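PDB 6Q64: endoglycosidase from Bacteroides thetaiotaomicron, which probably hydrolyses glycosidic bonds in complex N-glycans, as a TIM-barrel glycoside hydrolase of family 18. Local coordinates for residues 223-228 with 245-250; 131-136 with 167-172; 205-208 with 213-216; 64-69 with 97-102. The protein carries 1 engineered substitution. All coordinates share one frame; numbering follows the deposited sequence.

Contact 1 (223-228 with 245-250); sequences RLRPAG and SKLVDH
At the floor of the TIM barrel, where helices hand over to the next strands, R225 reaches from the type I turn R225-G228 to K246 and D249, in the loop that leads into strand 251-254. Its chain leaves with CG anti to the backbone N (chi1 -171°) and bends at chi3, which turns the guanidinium end-on to the K246 carbonyl. Both terminal nitrogens take that one oxygen: NH1 lies 3.0 Å from K246 O, and NH2 lies 3.1 Å from K246 O. The oxygen sits in the guanidinium plane, while the two donors come at it from opposite faces of the carbonyl plane. NH2 does double duty, because D249 OD1 is 2.9 Å from R225 NH2 in a salt bridge whose hydrogen bond is bent and weak, the carboxylate plane turned 45° from the guanidinium. L247 CD2 brushes R225 NH1 at 4.1 Å. In place of R225, a leucine would probably leave K246 O without its paired donors and the D249 carboxylate without its cationic mate. That carboxylate has a second partner, since OD2 accepts from L231 N. K246 turns its amine away to E243. Around the contact, L247 packs on I217 and E218 of helix 211-224, and V248 lies against M233 of strand 230-235.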
loop_
_atom_site.group_PDB
_atom_site.type_symbol
_atom_site.label_atom_id
_atom_site.label_comp_id
_atom_site.label_asym_id
_atom_site.label_seq_id
_atom_site.Cartn_x
_atom_site.Cartn_y
_atom_site.Cartn_z
ATOM N N ARG A 223 -10.344 -6.895 14.084
ATOM C CA ARG A 223 -9.129 -7.436 14.723
ATOM C C ARG A 223 -8.011 -6.406 14.646
ATOM O O ARG A 223 -7.494 -6.011 15.706
ATOM C CB ARG A 223 -8.719 -8.775 14.115
ATOM C CG ARG A 223 -8.092 -9.666 15.171
ATOM C CD ARG A 223 -8.045 -11.121 14.804
ATOM N NE ARG A 223 -6.753 -11.651 15.204
ATOM C CZ ARG A 223 -6.351 -12.893 14.975
ATOM N NH1 ARG A 223 -5.145 -13.284 15.362
ATOM N NH2 ARG A 223 -7.158 -13.741 14.357
ATOM N N LEU A 224 -7.658 -5.952 13.455
ATOM C CA LEU A 224 -6.391 -5.207 13.323
ATOM C C LEU A 224 -6.641 -3.694 13.411
ATOM O O LEU A 224 -5.657 -2.942 13.587
ATOM C CB LEU A 224 -5.631 -5.716 12.087
ATOM C CG LEU A 224 -6.360 -5.694 10.760
ATOM C CD1 LEU A 224 -6.755 -4.288 10.488
ATOM C CD2 LEU A 224 -5.505 -6.243 9.627
ATOM N N ARG A 225 -7.885 -3.227 13.458
ATOM C CA ARG A 225 -8.081 -1.771 13.711
ATOM C C ARG A 225 -7.778 -1.415 15.171
ATOM O O ARG A 225 -7.043 -0.472 15.449
ATOM C CB ARG A 225 -9.460 -1.244 13.309
ATOM C CG ARG A 225 -9.500 0.277 13.393
ATOM C CD ARG A 225 -10.587 0.931 12.591
ATOM N NE ARG A 225 -10.203 1.130 11.213
ATOM C CZ ARG A 225 -11.009 1.638 10.302
ATOM N NH1 ARG A 225 -12.244 1.946 10.626
ATOM N NH2 ARG A 225 -10.619 1.803 9.056
ATOM N N PRO A 226 -8.360 -2.092 16.179
ATOM C CA PRO A 226 -8.033 -1.741 17.559
ATOM C C PRO A 226 -6.544 -1.998 17.869
ATOM O O PRO A 226 -6.097 -1.572 18.897
ATOM C CB PRO A 226 -8.997 -2.582 18.424
ATOM C CG PRO A 226 -9.550 -3.666 17.486
ATOM C CD PRO A 226 -9.351 -3.173 16.064
ATOM N N ALA A 227 -5.799 -2.663 16.984
ATOM C CA ALA A 227 -4.359 -2.955 17.203
ATOM C C ALA A 227 -3.483 -1.830 16.620
ATOM O O ALA A 227 -2.269 -1.972 16.641
ATOM C CB ALA A 227 -3.997 -4.317 16.630
ATOM N N GLY A 228 -4.080 -0.754 16.111
ATOM C CA GLY A 228 -3.370 0.331 15.414
ATOM C C GLY A 228 -2.944 -0.064 14.009
ATOM O O GLY A 228 -2.302 0.766 13.353
ATOM N N SER A 245 -16.454 1.145 3.119
ATOM C CA SER A 245 -15.297 2.025 2.857
ATOM C C SER A 245 -14.750 2.615 4.175
ATOM O O SER A 245 -13.550 2.890 4.252
ATOM C CB SER A 245 -15.639 3.087 1.831
ATOM O OG SER A 245 -16.055 4.291 2.455
ATOM N N LYS A 246 -15.573 2.840 5.191
ATOM C CA LYS A 246 -15.065 3.418 6.462
ATOM C C LYS A 246 -14.143 2.412 7.156
ATOM O O LYS A 246 -13.394 2.819 8.027
ATOM C CB LYS A 246 -16.215 3.840 7.375
ATOM C CG LYS A 246 -17.027 5.001 6.822
ATOM C CD LYS A 246 -18.211 5.413 7.677
ATOM C CE LYS A 246 -18.887 6.669 7.167
ATOM N NZ LYS A 246 -20.353 6.544 7.256
ATOM N N LEU A 247 -14.179 1.145 6.767
ATOM C CA LEU A 247 -13.390 0.086 7.443
ATOM C C LEU A 247 -12.030 -0.109 6.750
ATOM O O LEU A 247 -11.204 -0.920 7.276
ATOM C CB LEU A 247 -14.200 -1.209 7.408
ATOM C CG LEU A 247 -15.423 -1.280 8.309
ATOM C CD1 LEU A 247 -15.952 -2.701 8.283
ATOM C CD2 LEU A 247 -15.122 -0.840 9.738
ATOM N N VAL A 248 -11.807 0.619 5.657
ATOM C CA VAL A 248 -10.596 0.541 4.805
ATOM C C VAL A 248 -9.865 1.886 4.769
ATOM O O VAL A 248 -10.459 2.898 4.377
ATOM C CB VAL A 248 -11.025 0.098 3.412
ATOM C CG1 VAL A 248 -9.903 0.244 2.414
ATOM C CG2 VAL A 248 -11.532 -1.322 3.473
ATOM N N ASP A 249 -8.578 1.875 5.101
ATOM C CA ASP A 249 -7.827 3.097 5.441
ATOM C C ASP A 249 -7.392 3.794 4.148
ATOM O O ASP A 249 -7.237 5.045 4.193
ATOM C CB ASP A 249 -6.703 2.737 6.410
ATOM C CG ASP A 249 -7.213 2.166 7.720
ATOM O OD1 ASP A 249 -7.988 2.872 8.390
ATOM O OD2 ASP A 249 -6.854 1.011 8.042
ATOM N N HIS A 250 -7.198 3.071 3.040
ATOM C CA HIS A 250 -6.822 3.709 1.742
ATOM C C HIS A 250 -7.386 2.928 0.564
ATOM O O HIS A 250 -7.464 1.685 0.633
ATOM C CB HIS A 250 -5.306 3.783 1.494
ATOM C CG HIS A 250 -4.615 4.795 2.330
ATOM N ND1 HIS A 250 -4.030 4.461 3.519
ATOM C CD2 HIS A 250 -4.470 6.128 2.193
ATOM C CE1 HIS A 250 -3.535 5.551 4.092
ATOM N NE2 HIS A 250 -3.805 6.588 3.303
#

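Contact 2 (131-136 with 167-172); sequences LCWIIQ and KAYANA
Y169 meets W133 with the tip of its side chain, and the path there can be followed from helix 162-179. At CB the chain turns so that CG stands anti to the backbone N (chi1 175°), sending the ring off the helix toward strand 128-135. Along the way CD2 packs against F216 of helix 211-224, and the ring also meets W153 edge-to-face. At the end, the hydroxyl OH comes to the edge of the W133 indole, near its plane: NE1 is 3.3 Å from Y169 OH, a weak hydrogen bond with an N-H...O angle of 153°. CE2 and CZ2 of W133 are each 4.0 Å from Y169 OH, behind that nitrogen. I135 CG1 stays 4.5 Å from the same OH. The hydroxyl also gives a hydrogen bond to D140 O, so it links the indole to the loop beyond the strand. F185 of strand 184-189 meets the indole edge-to-face. Strand 128-135, helix 162-179 and strand 184-189 form a beta-alpha-beta crossover, and aromatic side chains packed between an outer helix and the outward face of its strand are what one expects in a TIM barrel.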
loop_
_atom_site.group_PDB
_atom_site.type_symbol
_atom_site.label_atom_id
_atom_site.label_comp_id
_atom_site.label_asym_id
_atom_site.label_seq_id
_atom_site.Cartn_x
_atom_site.Cartn_y
_atom_site.Cartn_z
ATOM N N LEU A 131 1.297 -7.040 4.574
ATOM C CA LEU A 131 1.114 -8.228 3.715
ATOM C C LEU A 131 0.186 -7.842 2.573
ATOM O O LEU A 131 -0.552 -6.899 2.734
ATOM C CB LEU A 131 0.561 -9.388 4.538
ATOM C CG LEU A 131 1.641 -10.229 5.201
ATOM C CD1 LEU A 131 1.109 -11.611 5.543
ATOM C CD2 LEU A 131 2.876 -10.340 4.308
ATOM N N CYS A 132 0.253 -8.574 1.473
ATOM C CA CYS A 132 -0.380 -8.228 0.194
ATOM C C CYS A 132 -0.400 -9.437 -0.722
ATOM O O CYS A 132 0.589 -10.142 -0.751
ATOM C CB CYS A 132 0.414 -7.175 -0.544
ATOM S SG CYS A 132 -0.355 -6.801 -2.133
ATOM N N TRP A 133 -1.488 -9.617 -1.458
ATOM C CA TRP A 133 -1.714 -10.724 -2.421
ATOM C C TRP A 133 -3.166 -10.669 -2.879
ATOM O O TRP A 133 -3.984 -10.118 -2.138
ATOM C CB TRP A 133 -1.363 -12.092 -1.835
ATOM C CG TRP A 133 -2.266 -12.646 -0.773
ATOM C CD1 TRP A 133 -3.547 -13.076 -0.941
ATOM C CD2 TRP A 133 -1.921 -12.974 0.590
ATOM N NE1 TRP A 133 -4.035 -13.607 0.223
ATOM C CE2 TRP A 133 -3.062 -13.549 1.186
ATOM C CE3 TRP A 133 -0.780 -12.802 1.387
ATOM C CZ2 TRP A 133 -3.089 -13.958 2.522
ATOM C CZ3 TRP A 133 -0.802 -13.213 2.706
ATOM C CH2 TRP A 133 -1.942 -13.789 3.266
ATOM N N ILE A 134 -3.422 -11.209 -4.069
ATOM C CA ILE A 134 -4.718 -11.122 -4.795
ATOM C C ILE A 134 -5.757 -11.893 -3.993
ATOM O O ILE A 134 -5.465 -13.007 -3.545
ATOM C CB ILE A 134 -4.629 -11.652 -6.239
ATOM C CG1 ILE A 134 -3.972 -10.631 -7.172
ATOM C CG2 ILE A 134 -6.010 -12.065 -6.744
ATOM C CD1 ILE A 134 -3.537 -11.219 -8.503
ATOM N N ILE A 135 -6.936 -11.300 -3.820
ATOM C CA ILE A 135 -8.086 -12.040 -3.241
ATOM C C ILE A 135 -9.119 -12.272 -4.344
ATOM O O ILE A 135 -9.558 -11.280 -5.045
ATOM C CB ILE A 135 -8.543 -11.391 -1.933
ATOM C CG1 ILE A 135 -7.470 -11.733 -0.898
ATOM C CG2 ILE A 135 -9.917 -11.875 -1.511
ATOM C CD1 ILE A 135 -7.589 -11.027 0.404
ATOM N N GLN A 136 -9.296 -13.581 -4.569
ATOM C CA GLN A 136 -10.015 -14.250 -5.678
ATOM C C GLN A 136 -10.850 -15.346 -5.028
ATOM O O GLN A 136 -12.073 -15.148 -4.949
ATOM C CB GLN A 136 -9.030 -14.798 -6.714
ATOM C CG GLN A 136 -9.595 -15.899 -7.607
ATOM C CD GLN A 136 -9.005 -15.899 -9.001
ATOM O OE1 GLN A 136 -8.843 -14.856 -9.637
ATOM N NE2 GLN A 136 -8.682 -17.085 -9.494
ATOM N N LYS A 167 -14.850 -16.024 7.880
ATOM C CA LYS A 167 -14.480 -15.546 9.244
ATOM C C LYS A 167 -13.149 -16.190 9.680
ATOM O O LYS A 167 -12.310 -15.484 10.305
ATOM C CB LYS A 167 -15.610 -15.839 10.241
ATOM C CG LYS A 167 -16.516 -14.657 10.581
ATOM C CD LYS A 167 -17.920 -15.064 11.002
ATOM C CE LYS A 167 -18.541 -14.172 12.057
ATOM N NZ LYS A 167 -19.364 -14.989 12.982
ATOM N N ALA A 168 -12.967 -17.478 9.369
ATOM C CA ALA A 168 -11.762 -18.272 9.702
ATOM C C ALA A 168 -10.564 -17.838 8.834
ATOM O O ALA A 168 -9.531 -17.497 9.427
ATOM C CB ALA A 168 -12.072 -19.733 9.537
ATOM N N TYR A 169 -10.714 -17.822 7.497
ATOM C CA TYR A 169 -9.680 -17.443 6.492
ATOM C C TYR A 169 -9.095 -16.064 6.782
ATOM O O TYR A 169 -7.907 -15.838 6.570
ATOM C CB TYR A 169 -10.259 -17.369 5.080
ATOM C CG TYR A 169 -9.277 -16.878 4.043
ATOM C CD1 TYR A 169 -8.053 -17.504 3.879
ATOM C CD2 TYR A 169 -9.564 -15.813 3.204
ATOM C CE1 TYR A 169 -7.134 -17.079 2.934
ATOM C CE2 TYR A 169 -8.669 -15.390 2.234
ATOM C CZ TYR A 169 -7.437 -16.013 2.110
ATOM O OH TYR A 169 -6.516 -15.627 1.178
ATOM N N ALA A 170 -9.946 -15.139 7.186
ATOM C CA ALA A 170 -9.554 -13.775 7.590
ATOM C C ALA A 170 -8.790 -13.818 8.914
ATOM O O ALA A 170 -7.816 -13.079 9.061
ATOM C CB ALA A 170 -10.780 -12.910 7.703
ATOM N N ASN A 171 -9.252 -14.620 9.864
ATOM C CA ASN A 171 -8.648 -14.637 11.216
ATOM C C ASN A 171 -7.212 -15.158 11.088
ATOM O O ASN A 171 -6.382 -14.820 11.968
ATOM C CB ASN A 171 -9.485 -15.431 12.222
ATOM C CG ASN A 171 -10.496 -14.566 12.946
ATOM O OD1 ASN A 171 -10.193 -13.448 13.371
ATOM N ND2 ASN A 171 -11.713 -15.065 13.059
ATOM N N ALA A 172 -6.965 -15.972 10.046
ATOM C CA ALA A 172 -5.674 -16.645 9.759
ATOM C C ALA A 172 -4.738 -15.616 9.148
ATOM O O ALA A 172 -3.550 -15.602 9.484
ATOM C CB ALA A 172 -5.854 -17.809 8.820
#

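Contact 3 (205-208 with 213-216); sequences ISPS and MQVF
Q214 crosses the P207 ring at a slant, its amide carbon against the ring atom CD and its oxygen reaching the S206 backbone: Q214 CD is 3.7 Å from P207 CD, and Q214 CG is 4.1 Å from P207 CG. The chain starts with CG anti to the backbone N (chi1 166°) and then bends at chi2, which brings the amide up to S206 and P207. Its oxygen OE1 comes 3.3 Å from S206 CA, close to the loop backbone but not hydrogen-bonded to S206 N, where the angle is poor. The amide instead bonds beyond the segments, OE1 to T244 OG1 and NE2 to E218 OE2. T244 OG1 lies between Q214 OE1 and I205 O, both acceptors, so its one proton is probably shared or alternates between helix and loop. The segment 205-208 belongs to the long loop between strand 184-189 and helix 211-224 of the TIM barrel, at the end of the strands where family 18 enzymes place their active site. A leucine at the Q214 position would probably leave T244 and E218 each without their amide partner, breaking the bridge through T244 between this helix and the loop. Earlier in the loop, I205 sets its CG2 methyl over the start of the helix, 3.5 Å from M213 C and 3.7 Å from M213 CB. I205 CD1 and M213 CG meet at 4.0 Å. M213, a selenomethionine, bends at chi2 and chi3 and leads its selenium away, its side chain touching L199 and I135. Y189 of strand 184-189 touches both I205 and M213.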
loop_
_atom_site.group_PDB
_atom_site.type_symbol
_atom_site.label_atom_id
_atom_site.label_comp_id
_atom_site.label_asym_id
_atom_site.label_seq_id
_atom_site.Cartn_x
_atom_site.Cartn_y
_atom_site.Cartn_z
ATOM N N ILE A 205 -19.554 -4.233 -2.246
ATOM C CA ILE A 205 -19.327 -4.952 -0.966
ATOM C C ILE A 205 -20.137 -4.237 0.121
ATOM O O ILE A 205 -19.813 -3.079 0.460
ATOM C CB ILE A 205 -17.814 -5.062 -0.658
ATOM C CG1 ILE A 205 -17.030 -5.606 -1.854
ATOM C CG2 ILE A 205 -17.566 -5.918 0.574
ATOM C CD1 ILE A 205 -15.607 -5.103 -1.894
ATOM N N SER A 206 -21.142 -4.944 0.629
ATOM C CA SER A 206 -22.187 -4.486 1.586
ATOM C C SER A 206 -23.045 -5.690 1.907
ATOM O O SER A 206 -23.171 -6.570 1.068
ATOM C CB SER A 206 -23.079 -3.408 1.026
ATOM O OG SER A 206 -23.955 -3.950 0.057
ATOM N N PRO A 207 -23.697 -5.753 3.080
ATOM C CA PRO A 207 -24.589 -6.882 3.372
ATOM C C PRO A 207 -25.645 -7.079 2.262
ATOM O O PRO A 207 -26.139 -8.180 2.092
ATOM C CB PRO A 207 -25.195 -6.532 4.748
ATOM C CG PRO A 207 -24.193 -5.541 5.373
ATOM C CD PRO A 207 -23.560 -4.808 4.200
ATOM N N SER A 208 -25.898 -6.023 1.489
ATOM C CA SER A 208 -26.959 -5.928 0.456
ATOM C C SER A 208 -26.394 -6.407 -0.898
ATOM O O SER A 208 -27.179 -6.767 -1.784
ATOM C CB SER A 208 -27.526 -4.493 0.492
ATOM O OG SER A 208 -27.961 -4.013 -0.779
HETATM N N MSE A 213 -17.575 -10.966 0.966
HETATM C CA MSE A 213 -16.542 -9.948 1.018
HETATM C C MSE A 213 -16.795 -8.937 2.145
HETATM O O MSE A 213 -15.873 -8.288 2.598
HETATM C CB MSE A 213 -16.383 -9.288 -0.355
HETATM C CG MSE A 213 -14.954 -8.804 -0.627
HETATM SE SE MSE A 213 -13.506 -10.147 -0.356
HETATM C CE MSE A 213 -14.270 -11.010 -1.905
ATOM N N GLN A 214 -18.025 -8.807 2.633
ATOM C CA GLN A 214 -18.335 -7.825 3.656
ATOM C C GLN A 214 -17.872 -8.342 5.020
ATOM O O GLN A 214 -17.290 -7.553 5.793
ATOM C CB GLN A 214 -19.835 -7.515 3.652
ATOM C CG GLN A 214 -20.337 -6.751 4.876
ATOM C CD GLN A 214 -19.952 -5.278 4.862
ATOM O OE1 GLN A 214 -19.794 -4.656 3.804
ATOM N NE2 GLN A 214 -19.814 -4.722 6.051
ATOM N N VAL A 215 -18.139 -9.600 5.350
ATOM C CA VAL A 215 -17.788 -10.104 6.717
ATOM C C VAL A 215 -16.294 -10.484 6.709
ATOM O O VAL A 215 -15.660 -10.536 7.798
ATOM C CB VAL A 215 -18.749 -11.204 7.228
ATOM C CG1 VAL A 215 -18.735 -12.442 6.355
ATOM C CG2 VAL A 215 -18.495 -11.556 8.693
ATOM N N PHE A 216 -15.725 -10.621 5.510
ATOM C CA PHE A 216 -14.265 -10.753 5.307
ATOM C C PHE A 216 -13.587 -9.511 5.889
ATOM O O PHE A 216 -12.893 -9.569 6.933
ATOM C CB PHE A 216 -13.961 -10.951 3.823
ATOM C CG PHE A 216 -12.494 -11.138 3.555
ATOM C CD1 PHE A 216 -11.806 -12.189 4.144
ATOM C CD2 PHE A 216 -11.790 -10.242 2.757
ATOM C CE1 PHE A 216 -10.450 -12.361 3.916
ATOM C CE2 PHE A 216 -10.432 -10.411 2.535
ATOM C CZ PHE A 216 -9.768 -11.476 3.113
#

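Contact 4 (64-69 with 97-102)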
loop_
_atom_site.group_PDB
_atom_site.type_symbol
_atom_site.label_atom_id
_atom_site.label_comp_id
_atom_site.label_asym_id
_atom_site.label_seq_id
_atom_site.Cartn_x
_atom_site.Cartn_y
_atom_site.Cartn_z
ATOM N N GLU A 64 6.904 12.405 13.645
ATOM C CA GLU A 64 5.861 13.462 13.787
ATOM C C GLU A 64 5.187 13.689 12.429
ATOM O O GLU A 64 3.977 13.481 12.309
ATOM C CB GLU A 64 6.439 14.767 14.345
ATOM C CG GLU A 64 6.582 14.784 15.868
ATOM C CD GLU A 64 5.293 14.815 16.702
ATOM O OE1 GLU A 64 4.570 13.775 16.788
ATOM O OE2 GLU A 64 5.014 15.884 17.297
ATOM N N TYR A 65 5.957 14.099 11.440
ATOM C CA TYR A 65 5.535 14.297 10.029
ATOM C C TYR A 65 4.513 13.243 9.569
ATOM O O TYR A 65 3.520 13.533 8.884
ATOM C CB TYR A 65 6.772 14.181 9.137
ATOM C CG TYR A 65 6.491 14.361 7.677
ATOM C CD1 TYR A 65 6.113 15.606 7.201
ATOM C CD2 TYR A 65 6.590 13.301 6.788
ATOM C CE1 TYR A 65 5.828 15.808 5.864
ATOM C CE2 TYR A 65 6.302 13.481 5.443
ATOM C CZ TYR A 65 5.943 14.747 4.983
ATOM O OH TYR A 65 5.691 14.979 3.658
ATOM N N ARG A 66 4.818 11.993 9.860
ATOM C CA ARG A 66 4.079 10.795 9.389
ATOM C C ARG A 66 2.594 10.972 9.754
ATOM O O ARG A 66 1.731 10.395 9.094
ATOM C CB ARG A 66 4.729 9.600 10.107
ATOM C CG ARG A 66 4.655 8.248 9.413
ATOM C CD ARG A 66 6.041 7.763 9.031
ATOM N NE ARG A 66 6.404 8.321 7.750
ATOM C CZ ARG A 66 7.577 8.215 7.163
ATOM N NH1 ARG A 66 8.585 7.573 7.739
ATOM N NH2 ARG A 66 7.715 8.773 5.974
ATOM N N LYS A 67 2.340 11.720 10.827
ATOM C CA LYS A 67 1.051 11.820 11.546
ATOM C C LYS A 67 0.356 13.115 11.115
ATOM O O LYS A 67 -0.844 13.208 11.263
ATOM C CB LYS A 67 1.322 11.761 13.055
ATOM C CG LYS A 67 1.858 10.421 13.561
ATOM C CD LYS A 67 1.926 10.259 15.090
ATOM C CE LYS A 67 2.445 11.465 15.862
ATOM N NZ LYS A 67 3.806 11.244 16.414
ATOM N N THR A 68 1.098 14.092 10.608
ATOM C CA THR A 68 0.525 15.265 9.916
ATOM C C THR A 68 -0.116 14.759 8.630
ATOM O O THR A 68 0.139 13.622 8.238
ATOM C CB THR A 68 1.579 16.337 9.632
ATOM O OG1 THR A 68 2.344 15.890 8.502
ATOM C CG2 THR A 68 2.431 16.634 10.845
ATOM N N PRO A 69 -0.984 15.572 7.971
ATOM C CA PRO A 69 -1.631 15.191 6.725
ATOM C C PRO A 69 -0.844 15.804 5.553
ATOM O O PRO A 69 -0.510 16.977 5.555
ATOM C CB PRO A 69 -3.027 15.770 6.974
ATOM C CG PRO A 69 -2.748 17.100 7.660
ATOM C CD PRO A 69 -1.427 16.919 8.390
ATOM N N SER A 97 10.653 9.713 3.376
ATOM C CA SER A 97 9.322 10.267 3.026
ATOM C C SER A 97 8.320 9.142 2.707
ATOM O O SER A 97 7.143 9.444 2.508
ATOM C CB SER A 97 9.466 11.170 1.815
ATOM O OG SER A 97 10.127 10.469 0.743
ATOM N N VAL A 98 8.758 7.894 2.576
ATOM C CA VAL A 98 7.828 6.744 2.415
ATOM C C VAL A 98 7.104 6.492 3.738
ATOM O O VAL A 98 7.786 6.241 4.715
ATOM C CB VAL A 98 8.595 5.501 1.965
ATOM C CG1 VAL A 98 7.827 4.249 2.275
ATOM C CG2 VAL A 98 8.926 5.565 0.483
ATOM N N ASP A 99 5.765 6.477 3.734
ATOM C CA ASP A 99 4.918 6.319 4.952
ATOM C C ASP A 99 4.626 4.856 5.229
ATOM O O ASP A 99 4.687 4.469 6.415
ATOM C CB ASP A 99 3.598 7.047 4.803
ATOM C CG ASP A 99 3.863 8.529 4.808
ATOM O OD1 ASP A 99 4.186 9.039 5.881
ATOM O OD2 ASP A 99 3.824 9.122 3.737
ATOM N N PHE A 100 4.330 4.086 4.186
ATOM C CA PHE A 100 4.067 2.633 4.335
ATOM C C PHE A 100 4.282 1.914 3.003
ATOM O O PHE A 100 4.408 2.542 1.960
ATOM C CB PHE A 100 2.653 2.386 4.882
ATOM C CG PHE A 100 1.524 2.548 3.893
ATOM C CD1 PHE A 100 1.084 3.806 3.515
ATOM C CD2 PHE A 100 0.896 1.442 3.344
ATOM C CE1 PHE A 100 0.038 3.949 2.613
ATOM C CE2 PHE A 100 -0.142 1.587 2.432
ATOM C CZ PHE A 100 -0.580 2.839 2.076
ATOM N N VAL A 101 4.233 0.594 3.039
ATOM C CA VAL A 101 4.651 -0.208 1.875
ATOM C C VAL A 101 3.881 -1.524 1.916
ATOM O O VAL A 101 3.501 -2.001 3.021
ATOM C CB VAL A 101 6.185 -0.352 1.975
ATOM C CG1 VAL A 101 6.695 -1.767 1.825
ATOM C CG2 VAL A 101 6.920 0.600 1.034
ATOM N N SER A 102 3.632 -2.063 0.734
ATOM C CA SER A 102 3.080 -3.418 0.544
ATOM C C SER A 102 4.185 -4.325 0.023
ATOM O O SER A 102 4.847 -3.931 -0.958
ATOM C CB SER A 102 1.900 -3.379 -0.372
ATOM O OG SER A 102 0.744 -2.979 0.353
#
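R66 starts with CG anti to its backbone nitrogen (chi1 -153°) and bends at chi2 and again at chi3 (-86°), bringing its guanidinium over the backbone of V98 and D99. In this TIM barrel the contact joins the lead-in to the first strand, 72-76, to the connection that runs into the second, 100-102. The bond that carries the contact is a salt bridge, R66 NE to D99 OD1 at 3.0 Å, met from above the carboxylate plane, with the two flat groups nearly perpendicular (87°). The aliphatic part joins in, with R66 CG 3.6 Å from D99 OD1. V98 O sits over a face of the guanidinium together with D99 CA, and although R66 NH2 is only 2.8 Å from V98 O, that geometry makes no hydrogen bond. NH2 gives its bond to D96 O instead. S97 C comes 3.3 Å from R66 NH2 at the guanidinium edge. The other carboxylate oxygen, D99 OD2, bonds H70 NE2 and G73 N, so D99 joins strand 72-76 to this loop. Two bonds lie within 64-69 itself. K67 NZ forms a salt bridge with E64 OE1 at 2.7 Å. T68 OG1 donates to Y65 O at 2.7 Å, in the carbonyl plane and on a lone pair.

From the N terminus the chain first closes contact 4, bracketing strand 72-76 between 64-69 and 97-102. Contact 2 follows, joining strand 128-135 to helix 162-179. Contact 3 then closes the short loop into helix 211-224, and contact 1 closes the span from the far end of that helix to the approach of strand 251-254. All four run in series, with none nesting or crossing. Several of them touch in space: F216 of contact 3 packs on I135 and A170 of contact 2, R223 of contact 1 probably hydrogen-bonds N171, and H250 of contact 1 lies against F100 of contact 4. C132 and S102 touch between neighbouring strands of the barrel.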